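Local coordinates for protein amidohydrolase (Thermotoga maritima, PDB 3OOQ) that probably hydrolyses amide-type bonds as a member of the metal-dependent amidohydrolase family, with allantoinase activity a tentative assignment, at residues Ser64-Phe69 and Thr113-Val118; Gly129-Phe134 and Asp146-Lys151. All coordinates share one frame; numbering follows the deposited sequence.

In the fold
From the N terminus the chain first enters contact 1, where S64 ends strand 54-64 and the following turn runs to F69; 43 residues later, after helix 103-108, strand 112-117 returns beside S64 and closes that loop. The chain then turns back into strand 125-133, opening contact 2, which closes after only 11 more residues when strand 143-153 comes alongside G129. The two contacts therefore follow in series, neither nested nor crossed. They meet through strands 112-117 and 125-133, antiparallel neighbours joined by probable backbone bonds between V115 and I132 and between I117 and S130. Together they tie four successive strands into one mixed sheet.

Contact 1. Residues Ser64-Phe69 and Thr113-Val118; sequences SHIGLF and TSVMIV
H65 meets V118 with its ring, although its CB sets out away from strand 113-117 and touches nothing on it. CG, placed anti to the carbonyl carbon and beside the backbone N (chi1 -44°), comes to 3.9 Å from V118 O. ND1 of H65 donates to that V118 O at 2.7 Å, a somewhat bent bond (143° at the hydrogen) with the oxygen close to the ring plane. Next round the ring, H65 CE1 lies 3.2 Å from the same V118 O and 3.7 Å from V118 CG1. The H65 ring also meets that of H63, their planes at about 90°, and the side chain touches D306. L68 CD1 adds an apolar neighbour to V118 O at 3.3 Å, so one carbonyl faces both the imidazole and the leucine tip. An alanine at H65 would probably leave V118 O without its imidazole donor and open a gap beside V118 CG1. The backbones join through S64, bridged in parallel to I117: V118 N donates to S64 O at 3.1 Å, while S64 N gives a weak bond to M116 O. S64 OG accepts a weak bond from I66 N, at the start of the turn. Past it, the I66 side chain lies across that of V115 at about a right angle, CG2 to CG2 at 3.9 Å, and also packs on A103, I104 and A107 of helix 103-108. Parallel pairing of strands 54-64 and 112-117 fits the TIM-barrel fold of amidohydrolases; H63 and H65, two apart at a strand end, form the His-x-His motif that in relatives binds the catalytic metal.

Contact 2. Residues Gly129-Phe134 and Asp146-Lys151; sequences GSVIKF and DPAGLK
A148 and V131 pack their small apolar side chains together, A148 CB lying 3.8 Å from V131 CG2. The valine has CG1 anti to its backbone N (chi1 -178°), which leaves CG2 anti to the carbonyl carbon, the branch that meets the alanine. A148 CB also lies 3.8 Å from G129 O and so touches the backbone at G129 as well as the valine. Two backbone bonds hold the segments beside this pair. A148 N donates to G129 O at 2.7 Å, and G129 N donates to G149 O at 2.9 Å. A cis peptide precedes P147, whose CA makes a longer CH contact with G129 O at 3.5 Å; the chain turns a corner here, at D146 and P147. D146 has CG anti to its backbone N (chi1 173°), on the side of S130. S130 OG and D146 OD1 are modelled too close for the nature of their contact to be trusted. The other oxygen, D146 OD2, is salt-bridged to K92. Farther on, K151 NZ bonds to H63 NE2, which places this contact near the H63 that meets H65. Strand 125-133 thus lies between strands 112-117 and 143-153, antiparallel to both; the long side chain of M116, on strand 112-117, extends to the methyl of A148, while F134 packs against I104, A107 and L108 of helix 103-108.

Contact 1. Residues Ser64-Phe69 and Thr113-Val118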
ATOM      1  N   SER F  64     -11.156 -35.334   2.453  1.00 21.67           N
ATOM      2  CA  SER F  64     -10.750 -34.837   3.764  1.00 22.01           C
ATOM      3  C   SER F  64      -9.514 -33.953   3.719  1.00 22.08           C
ATOM      4  O   SER F  64      -8.645 -34.115   2.854  1.00 22.31           O
ATOM      5  CB  SER F  64     -10.457 -36.024   4.693  1.00 21.39           C
ATOM      6  OG  SER F  64     -10.483 -35.611   6.041  1.00 21.91           O
ATOM      7  N   HIS F  65      -9.409 -33.067   4.700  1.00 21.99           N
ATOM      8  CA  HIS F  65      -8.177 -32.315   4.883  1.00 22.74           C
ATOM      9  C   HIS F  65      -7.489 -32.619   6.217  1.00 21.75           C
ATOM     10  O   HIS F  65      -6.583 -31.913   6.616  1.00 21.53           O
ATOM     11  CB  HIS F  65      -8.422 -30.819   4.673  1.00 24.97           C
ATOM     12  CG  HIS F  65      -9.272 -30.520   3.475  1.00 29.30           C
ATOM     13  ND1 HIS F  65      -8.836 -30.731   2.183  1.00 27.18           N
ATOM     14  CD2 HIS F  65     -10.546 -30.068   3.373  1.00 27.45           C
ATOM     15  CE1 HIS F  65      -9.792 -30.395   1.335  1.00 28.89           C
ATOM     16  NE2 HIS F  65     -10.842 -29.990   2.028  1.00 29.75           N
ATOM     17  N   ILE F  66      -7.888 -33.708   6.879  1.00 21.37           N
ATOM     18  CA  ILE F  66      -7.213 -34.137   8.109  1.00 20.27           C
ATOM     19  C   ILE F  66      -5.716 -34.284   7.853  1.00 19.86           C
ATOM     20  O   ILE F  66      -5.296 -34.691   6.766  1.00 20.09           O
ATOM     21  CB  ILE F  66      -7.829 -35.430   8.712  1.00 20.53           C
ATOM     22  CG1 ILE F  66      -7.345 -35.627  10.160  1.00 18.40           C
ATOM     23  CG2 ILE F  66      -7.520 -36.676   7.819  1.00 18.44           C
ATOM     24  CD1 ILE F  66      -8.288 -36.439  11.042  1.00 20.52           C
ATOM     25  N   GLY F  67      -4.906 -33.920   8.836  1.00 21.30           N
ATOM     26  CA  GLY F  67      -3.462 -33.965   8.679  1.00 22.38           C
ATOM     27  C   GLY F  67      -2.893 -32.788   7.901  1.00 23.71           C
ATOM     28  O   GLY F  67      -1.726 -32.432   8.096  1.00 24.61           O
ATOM     29  N   LEU F  68      -3.695 -32.192   7.018  1.00 24.40           N
ATOM     30  CA  LEU F  68      -3.272 -30.997   6.256  1.00 25.82           C
ATOM     31  C   LEU F  68      -3.491 -29.690   7.016  1.00 26.56           C
ATOM     32  O   LEU F  68      -2.691 -28.754   6.912  1.00 27.28           O
ATOM     33  CB  LEU F  68      -4.010 -30.893   4.907  1.00 26.33           C
ATOM     34  CG  LEU F  68      -3.685 -31.851   3.769  1.00 26.50           C
ATOM     35  CD1 LEU F  68      -4.405 -31.395   2.511  1.00 26.87           C
ATOM     36  CD2 LEU F  68      -2.200 -31.848   3.501  1.00 27.60           C
ATOM     37  N   PHE F  69      -4.606 -29.629   7.731  1.00 26.66           N
ATOM     38  CA  PHE F  69      -4.997 -28.471   8.504  1.00 27.75           C
ATOM     39  C   PHE F  69      -4.934 -28.937   9.959  1.00 26.20           C
ATOM     40  O   PHE F  69      -5.937 -29.368  10.520  1.00 26.79           O
ATOM     41  CB  PHE F  69      -6.420 -28.089   8.071  1.00 30.22           C
ATOM     42  CG  PHE F  69      -6.916 -26.775   8.599  1.00 49.43           C
ATOM     43  CD1 PHE F  69      -6.565 -26.325   9.867  1.00 32.78           C
ATOM     44  CD2 PHE F  69      -7.789 -26.001   7.829  1.00 32.88           C
ATOM     45  CE1 PHE F  69      -7.043 -25.107  10.364  1.00 49.94           C
ATOM     46  CE2 PHE F  69      -8.283 -24.787   8.317  1.00 49.62           C
ATOM     47  CZ  PHE F  69      -7.906 -24.342   9.587  1.00 33.70           C
ATOM     48  N   THR F 113     -11.086 -44.973   9.655  1.00 21.49           N
ATOM     49  CA  THR F 113      -9.772 -45.588   9.489  1.00 22.16           C
ATOM     50  C   THR F 113      -9.044 -45.170   8.214  1.00 22.57           C
ATOM     51  O   THR F 113      -7.818 -45.166   8.181  1.00 24.08           O
ATOM     52  CB  THR F 113      -9.869 -47.131   9.529  1.00 22.94           C
ATOM     53  OG1 THR F 113     -10.798 -47.569   8.530  1.00 23.02           O
ATOM     54  CG2 THR F 113     -10.327 -47.607  10.898  1.00 23.06           C
ATOM     55  N   SER F 114      -9.791 -44.831   7.169  1.00 21.98           N
ATOM     56  CA  SER F 114      -9.211 -44.456   5.865  1.00 22.17           C
ATOM     57  C   SER F 114      -9.838 -43.168   5.339  1.00 21.68           C
ATOM     58  O   SER F 114     -11.029 -42.936   5.528  1.00 21.64           O
ATOM     59  CB  SER F 114      -9.432 -45.570   4.821  1.00 22.30           C
ATOM     60  OG  SER F 114      -8.749 -46.768   5.173  1.00 28.60           O
ATOM     61  N   VAL F 115      -9.041 -42.347   4.663  1.00 20.87           N
ATOM     62  CA  VAL F 115      -9.536 -41.112   4.062  1.00 20.64           C
ATOM     63  C   VAL F 115      -8.766 -40.815   2.789  1.00 21.22           C
ATOM     64  O   VAL F 115      -7.603 -41.209   2.637  1.00 21.41           O
ATOM     65  CB  VAL F 115      -9.383 -39.863   5.024  1.00 20.71           C
ATOM     66  CG1 VAL F 115     -10.046 -40.107   6.383  1.00 23.51           C
ATOM     67  CG2 VAL F 115      -7.908 -39.544   5.255  1.00 23.29           C
HETATM   68  N   MSE F 116      -9.408 -40.118   1.869  1.00 23.05           N
HETATM   69  CA  MSE F 116      -8.636 -39.402   0.875  1.00 25.64           C
HETATM   70  C   MSE F 116      -8.280 -37.995   1.384  1.00 23.84           C
HETATM   71  O   MSE F 116      -9.155 -37.170   1.673  1.00 22.66           O
HETATM   72  CB  MSE F 116      -9.301 -39.329  -0.491  1.00 30.44           C
HETATM   73  CG  MSE F 116      -8.214 -39.012  -1.546  1.00 20.94           C
HETATM   74 SE   MSE F 116      -8.795 -38.599  -3.255  1.00 39.63          SE
HETATM   75  CE  MSE F 116     -10.072 -37.154  -2.851  1.00 22.10           C
ATOM     76  N   ILE F 117      -6.980 -37.755   1.523  1.00 22.71           N
ATOM     77  CA  ILE F 117      -6.485 -36.426   1.804  1.00 21.96           C
ATOM     78  C   ILE F 117      -6.341 -35.722   0.466  1.00 21.29           C
ATOM     79  O   ILE F 117      -5.832 -36.296  -0.510  1.00 21.60           O
ATOM     80  CB  ILE F 117      -5.150 -36.444   2.580  1.00 23.04           C
ATOM     81  CG1 ILE F 117      -4.130 -37.359   1.890  1.00 26.24           C
ATOM     82  CG2 ILE F 117      -5.414 -36.840   4.033  1.00 26.43           C
ATOM     83  CD1 ILE F 117      -2.690 -37.253   2.410  1.00 24.26           C
ATOM     84  N   VAL F 118      -6.813 -34.483   0.415  1.00 20.67           N
ATOM     85  CA  VAL F 118      -6.912 -33.742  -0.837  1.00 20.01           C
ATOM     86  C   VAL F 118      -6.669 -32.236  -0.548  1.00 19.84           C
ATOM     87  O   VAL F 118      -6.990 -31.759   0.548  1.00 19.87           O
ATOM     88  CB  VAL F 118      -8.295 -34.049  -1.481  1.00 20.33           C
ATOM     89  CG1 VAL F 118      -9.458 -33.512  -0.630  1.00 19.58           C
ATOM     90  CG2 VAL F 118      -8.403 -33.580  -2.896  1.00 19.42           C
TER

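Contact 2. Residues Gly129-Phe134 and Asp146-Lys151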
ATOM      1  N   GLY F 129      -4.782 -35.760  -4.718  1.00 19.80           N
ATOM      2  CA  GLY F 129      -5.247 -36.491  -3.552  1.00 19.49           C
ATOM      3  C   GLY F 129      -4.558 -37.848  -3.453  1.00 19.32           C
ATOM      4  O   GLY F 129      -4.043 -38.351  -4.452  1.00 18.31           O
ATOM      5  N   SER F 130      -4.536 -38.407  -2.233  1.00 19.06           N
ATOM      6  CA  SER F 130      -4.024 -39.738  -1.951  1.00 19.58           C
ATOM      7  C   SER F 130      -4.952 -40.372  -0.942  1.00 20.64           C
ATOM      8  O   SER F 130      -5.475 -39.682  -0.079  1.00 21.26           O
ATOM      9  CB  SER F 130      -2.629 -39.653  -1.304  1.00 19.56           C
ATOM     10  OG  SER F 130      -1.638 -39.238  -2.227  1.00 28.64           O
ATOM     11  N   VAL F 131      -5.144 -41.687  -1.017  1.00 20.77           N
ATOM     12  CA  VAL F 131      -5.894 -42.398   0.009  1.00 20.10           C
ATOM     13  C   VAL F 131      -4.908 -42.959   1.010  1.00 20.51           C
ATOM     14  O   VAL F 131      -3.926 -43.601   0.643  1.00 20.55           O
ATOM     15  CB  VAL F 131      -6.743 -43.561  -0.561  1.00 20.87           C
ATOM     16  CG1 VAL F 131      -7.545 -44.220   0.575  1.00 18.21           C
ATOM     17  CG2 VAL F 131      -7.655 -43.071  -1.681  1.00 17.15           C
ATOM     18  N   ILE F 132      -5.156 -42.706   2.287  1.00 21.48           N
ATOM     19  CA  ILE F 132      -4.272 -43.196   3.322  1.00 22.59           C
ATOM     20  C   ILE F 132      -5.080 -43.866   4.422  1.00 22.74           C
ATOM     21  O   ILE F 132      -6.298 -43.676   4.527  1.00 21.87           O
ATOM     22  CB  ILE F 132      -3.365 -42.059   3.911  1.00 23.77           C
ATOM     23  CG1 ILE F 132      -4.203 -40.942   4.552  1.00 19.13           C
ATOM     24  CG2 ILE F 132      -2.455 -41.462   2.831  1.00 19.24           C
ATOM     25  CD1 ILE F 132      -4.244 -40.978   6.040  1.00 25.09           C
ATOM     26  N   LYS F 133      -4.386 -44.649   5.237  1.00 23.68           N
ATOM     27  CA  LYS F 133      -4.973 -45.233   6.439  1.00 24.24           C
ATOM     28  C   LYS F 133      -4.207 -44.699   7.629  1.00 24.01           C
ATOM     29  O   LYS F 133      -3.028 -44.401   7.500  1.00 24.15           O
ATOM     30  CB  LYS F 133      -4.813 -46.744   6.431  1.00 24.58           C
ATOM     31  CG  LYS F 133      -5.563 -47.458   5.354  1.00 25.91           C
ATOM     32  CD  LYS F 133      -5.592 -48.939   5.701  1.00 24.96           C
ATOM     33  CE  LYS F 133      -6.062 -49.749   4.535  1.00 25.88           C
ATOM     34  NZ  LYS F 133      -6.261 -51.146   4.972  1.00 25.40           N
ATOM     35  N   PHE F 134      -4.870 -44.605   8.782  1.00 23.84           N
ATOM     36  CA  PHE F 134      -4.247 -44.072   9.997  1.00 23.48           C
ATOM     37  C   PHE F 134      -3.447 -45.161  10.718  1.00 24.86           C
ATOM     38  O   PHE F 134      -3.698 -45.434  11.888  1.00 24.89           O
ATOM     39  CB  PHE F 134      -5.313 -43.499  10.950  1.00 22.30           C
ATOM     40  CG  PHE F 134      -6.177 -42.416  10.351  1.00 23.50           C
ATOM     41  CD1 PHE F 134      -5.619 -41.386   9.584  1.00 20.47           C
ATOM     42  CD2 PHE F 134      -7.547 -42.389  10.613  1.00 21.00           C
ATOM     43  CE1 PHE F 134      -6.424 -40.376   9.034  1.00 22.55           C
ATOM     44  CE2 PHE F 134      -8.358 -41.381  10.069  1.00 23.43           C
ATOM     45  CZ  PHE F 134      -7.782 -40.366   9.276  1.00 19.99           C
ATOM     46  N   ASP F 146      -1.805 -43.702  -4.239  1.00 25.55           N
ATOM     47  CA  ASP F 146      -1.225 -42.394  -4.498  1.00 26.58           C
ATOM     48  C   ASP F 146      -0.629 -42.381  -5.891  1.00 26.68           C
ATOM     49  O   ASP F 146       0.197 -43.249  -6.204  1.00 27.12           O
ATOM     50  CB  ASP F 146      -0.126 -42.109  -3.484  1.00 27.78           C
ATOM     51  CG  ASP F 146       0.633 -40.847  -3.798  1.00 41.15           C
ATOM     52  OD1 ASP F 146       0.027 -39.759  -3.789  1.00 28.70           O
ATOM     53  OD2 ASP F 146       1.842 -40.945  -4.052  1.00 28.82           O
ATOM     54  N   PRO F 147      -1.039 -41.415  -6.741  1.00 25.56           N
ATOM     55  CA  PRO F 147      -2.111 -40.420  -6.540  1.00 24.38           C
ATOM     56  C   PRO F 147      -3.487 -41.064  -6.706  1.00 23.59           C
ATOM     57  O   PRO F 147      -3.597 -42.097  -7.365  1.00 24.28           O
ATOM     58  CB  PRO F 147      -1.877 -39.428  -7.682  1.00 24.50           C
ATOM     59  CG  PRO F 147      -1.243 -40.259  -8.772  1.00 29.15           C
ATOM     60  CD  PRO F 147      -0.346 -41.232  -8.032  1.00 25.14           C
ATOM     61  N   ALA F 148      -4.522 -40.467  -6.126  1.00 21.93           N
ATOM     62  CA  ALA F 148      -5.860 -41.030  -6.209  1.00 21.73           C
ATOM     63  C   ALA F 148      -6.834 -40.167  -7.022  1.00 21.51           C
ATOM     64  O   ALA F 148      -7.921 -40.612  -7.392  1.00 22.42           O
ATOM     65  CB  ALA F 148      -6.405 -41.304  -4.820  1.00 21.96           C
ATOM     66  N   GLY F 149      -6.447 -38.928  -7.290  1.00 20.49           N
ATOM     67  CA  GLY F 149      -7.320 -37.972  -7.960  1.00 20.12           C
ATOM     68  C   GLY F 149      -6.653 -36.609  -8.133  1.00 18.97           C
ATOM     69  O   GLY F 149      -5.667 -36.310  -7.459  1.00 18.71           O
ATOM     70  N   LEU F 150      -7.171 -35.807  -9.061  1.00 18.46           N
ATOM     71  CA  LEU F 150      -6.708 -34.443  -9.240  1.00 18.19           C
ATOM     72  C   LEU F 150      -7.852 -33.510  -8.849  1.00 18.27           C
ATOM     73  O   LEU F 150      -8.898 -33.492  -9.505  1.00 19.44           O
ATOM     74  CB  LEU F 150      -6.258 -34.184 -10.685  1.00 18.46           C
ATOM     75  CG  LEU F 150      -5.743 -32.755 -10.988  1.00 19.07           C
ATOM     76  CD1 LEU F 150      -4.614 -32.389 -10.035  1.00 19.12           C
ATOM     77  CD2 LEU F 150      -5.266 -32.626 -12.439  1.00 18.87           C
ATOM     78  N   LYS F 151      -7.645 -32.755  -7.781  1.00 18.01           N
ATOM     79  CA  LYS F 151      -8.642 -31.822  -7.215  1.00 18.18           C
ATOM     80  C   LYS F 151      -8.780 -30.574  -8.073  1.00 18.85           C
ATOM     81  O   LYS F 151      -7.776 -29.982  -8.467  1.00 18.61           O
ATOM     82  CB  LYS F 151      -8.216 -31.421  -5.791  1.00 18.55           C
ATOM     83  CG  LYS F 151      -9.128 -30.443  -5.048  1.00 21.82           C
ATOM     84  CD  LYS F 151     -10.600 -30.945  -4.968  1.00 21.01           C
ATOM     85  CE  LYS F 151     -11.501 -30.015  -4.159  1.00 21.65           C
ATOM     86  NZ  LYS F 151     -11.079 -29.988  -2.727  1.00 22.28           N
TER